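Local coordinates for protein exonuclease VapC9 (Pyrobaculum aerophilum, PDB 1V8P) that probably acts as the toxic ribonuclease of a type II toxin-antitoxin system, with slow magnesium-dependent exonuclease activity on single-stranded DNA, at residues Val28-Asp33 with Gly128-Thr133. The protein carries 1 engineered substitution. Numbering follows the deposited sequence.
Sequences VEYLVD and GLVLVT
The Tyr-30 ring meets Val-130 and Val-132 obliquely. Tyr-30 CD2 lies 3.5 Å from Val-130 CB; Val-132 CG2 comes against the same ring atom. The ring and the Val-130 side chain run side by side and point the same way. With CG of Tyr-30 anti to the carbonyl carbon (chi1 -50°), the ring stands beside Val-130. The second flat group is the Asp-33 carboxylate. Thr-133 OG1 gives a hydrogen bond to Asp-33 OD2 (3.0 Å) from above the carboxylate plane, 43° out of it. Asp-33 OD1 is held by Ala-36 N and Ser-35 OG, so both oxygens have partners, which probably limits rotation of the group. Thr-133 OG1 also bonds Asp-135 N, linking two predicted magnesium ligands, Asp-33 and Asp-135; the side chain of Asp-117, the third, is close to that of Asp-33.

Between these ends the two strands pair in parallel. Val-130 N bonds Glu-29 O (2.9 Å) in the carbonyl plane. Leu-31 N reaches Val-130 O from above the carbonyl plane. In the bonds from Val-132 N to Leu-31 O and from Asp-33 N to Val-132 O, the donor lies almost in line with the carbonyl bond. Leu-131 CD2 also rests 3.4 Å from Leu-31 O. Before the strands, Leu-129 CD2 packs on Val-28 CG1 at 3.7 Å.

This pairing joins the inner strand 30-32 to the outermost strand 130-132 of the parallel PIN-domain sheet. Strand 54-56 flanks 30-32 on its other side through Ala-55. Leu-31 and Leu-131 pack on helix 115-127, which leads into strand 130-132. On the opposite face, Val-32 and Val-132 meet helix 34-40, whose N-cap is Asp-33. Helix 136-141 closes the Asp-33 and Thr-133 end through Leu-138.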
loop_
_atom_site.group_PDB
_atom_site.type_symbol
_atom_site.label_atom_id
_atom_site.label_comp_id
_atom_site.label_asym_id
_atom_site.label_seq_id
_atom_site.Cartn_x
_atom_site.Cartn_y
_atom_site.Cartn_z
ATOM N N VAL C 28 25.436 -17.169 -9.620
ATOM C CA VAL C 28 24.038 -16.776 -9.629
ATOM C C VAL C 28 23.487 -16.624 -11.041
ATOM O O VAL C 28 24.079 -15.942 -11.874
ATOM C CB VAL C 28 23.843 -15.445 -8.857
ATOM C CG1 VAL C 28 22.374 -15.035 -8.863
ATOM C CG2 VAL C 28 24.344 -15.602 -7.441
ATOM N N GLU C 29 22.348 -17.261 -11.302
ATOM C CA GLU C 29 21.688 -17.194 -12.609
ATOM C C GLU C 29 20.295 -16.566 -12.457
ATOM O O GLU C 29 19.762 -15.961 -13.392
ATOM C CB GLU C 29 21.547 -18.603 -13.208
ATOM C CG GLU C 29 22.836 -19.264 -13.691
ATOM C CD GLU C 29 22.681 -20.774 -13.929
ATOM O OE1 GLU C 29 21.705 -21.194 -14.593
ATOM O OE2 GLU C 29 23.543 -21.551 -13.454
ATOM N N TYR C 30 19.710 -16.693 -11.275
ATOM C CA TYR C 30 18.378 -16.144 -11.055
ATOM C C TYR C 30 18.218 -15.135 -9.908
ATOM O O TYR C 30 18.837 -15.270 -8.848
ATOM C CB TYR C 30 17.385 -17.277 -10.819
ATOM C CG TYR C 30 17.433 -18.372 -11.843
ATOM C CD1 TYR C 30 18.254 -19.491 -11.670
ATOM C CD2 TYR C 30 16.651 -18.297 -12.993
ATOM C CE1 TYR C 30 18.290 -20.510 -12.620
ATOM C CE2 TYR C 30 16.677 -19.307 -13.951
ATOM C CZ TYR C 30 17.492 -20.412 -13.759
ATOM O OH TYR C 30 17.472 -21.422 -14.699
ATOM N N LEU C 31 17.383 -14.125 -10.148
ATOM C CA LEU C 31 17.036 -13.115 -9.155
ATOM C C LEU C 31 15.590 -13.463 -8.794
ATOM O O LEU C 31 14.713 -13.440 -9.664
ATOM C CB LEU C 31 17.080 -11.698 -9.742
ATOM C CG LEU C 31 16.578 -10.606 -8.787
ATOM C CD1 LEU C 31 17.440 -10.593 -7.532
ATOM C CD2 LEU C 31 16.621 -9.242 -9.456
ATOM N N VAL C 32 15.351 -13.795 -7.527
ATOM C CA VAL C 32 14.018 -14.173 -7.058
ATOM C C VAL C 32 13.343 -13.046 -6.293
ATOM O O VAL C 32 13.970 -12.424 -5.441
ATOM C CB VAL C 32 14.102 -15.412 -6.137
ATOM C CG1 VAL C 32 12.744 -15.763 -5.608
ATOM C CG2 VAL C 32 14.691 -16.580 -6.892
ATOM N N ASP C 33 12.072 -12.775 -6.582
ATOM C CA ASP C 33 11.379 -11.702 -5.865
ATOM C C ASP C 33 10.423 -12.250 -4.787
ATOM O O ASP C 33 10.221 -13.463 -4.674
ATOM C CB ASP C 33 10.661 -10.751 -6.853
ATOM C CG ASP C 33 9.272 -11.222 -7.248
ATOM O OD1 ASP C 33 8.909 -12.393 -7.000
ATOM O OD2 ASP C 33 8.543 -10.396 -7.833
ATOM N N GLY C 128 22.146 -9.402 -16.270
ATOM C CA GLY C 128 21.994 -10.557 -17.131
ATOM C C GLY C 128 21.590 -11.744 -16.274
ATOM O O GLY C 128 22.174 -12.816 -16.352
ATOM N N LEU C 129 20.593 -11.536 -15.425
ATOM C CA LEU C 129 20.095 -12.596 -14.564
ATOM C C LEU C 129 18.663 -12.841 -14.991
ATOM O O LEU C 129 18.051 -11.977 -15.606
ATOM C CB LEU C 129 20.133 -12.142 -13.104
ATOM C CG LEU C 129 21.512 -11.885 -12.484
ATOM C CD1 LEU C 129 21.352 -10.990 -11.260
ATOM C CD2 LEU C 129 22.184 -13.217 -12.113
ATOM N N VAL C 130 18.126 -14.013 -14.682
ATOM C CA VAL C 130 16.740 -14.305 -15.043
ATOM C C VAL C 130 15.871 -13.969 -13.852
ATOM O O VAL C 130 16.045 -14.541 -12.782
ATOM C CB VAL C 130 16.518 -15.789 -15.380
ATOM C CG1 VAL C 130 15.033 -16.063 -15.523
ATOM C CG2 VAL C 130 17.256 -16.160 -16.672
ATOM N N LEU C 131 14.931 -13.047 -14.031
ATOM C CA LEU C 131 14.055 -12.673 -12.937
ATOM C C LEU C 131 12.980 -13.745 -12.737
ATOM O O LEU C 131 12.272 -14.110 -13.676
ATOM C CB LEU C 131 13.363 -11.331 -13.230
ATOM C CG LEU C 131 12.801 -10.481 -12.072
ATOM C CD1 LEU C 131 11.648 -9.625 -12.577
ATOM C CD2 LEU C 131 12.318 -11.341 -10.943
ATOM N N VAL C 132 12.867 -14.262 -11.522
ATOM C CA VAL C 132 11.810 -15.221 -11.230
ATOM C C VAL C 132 10.787 -14.426 -10.386
ATOM O O VAL C 132 11.110 -13.871 -9.332
ATOM C CB VAL C 132 12.334 -16.448 -10.453
ATOM C CG1 VAL C 132 11.234 -17.514 -10.373
ATOM C CG2 VAL C 132 13.573 -17.022 -11.164
ATOM N N THR C 133 9.562 -14.341 -10.884
ATOM C CA THR C 133 8.505 -13.596 -10.222
ATOM C C THR C 133 7.179 -14.287 -10.480
ATOM O O THR C 133 7.031 -15.046 -11.429
ATOM C CB THR C 133 8.433 -12.132 -10.767
ATOM O OG1 THR C 133 7.261 -11.473 -10.272
ATOM C CG2 THR C 133 8.397 -12.130 -12.285
#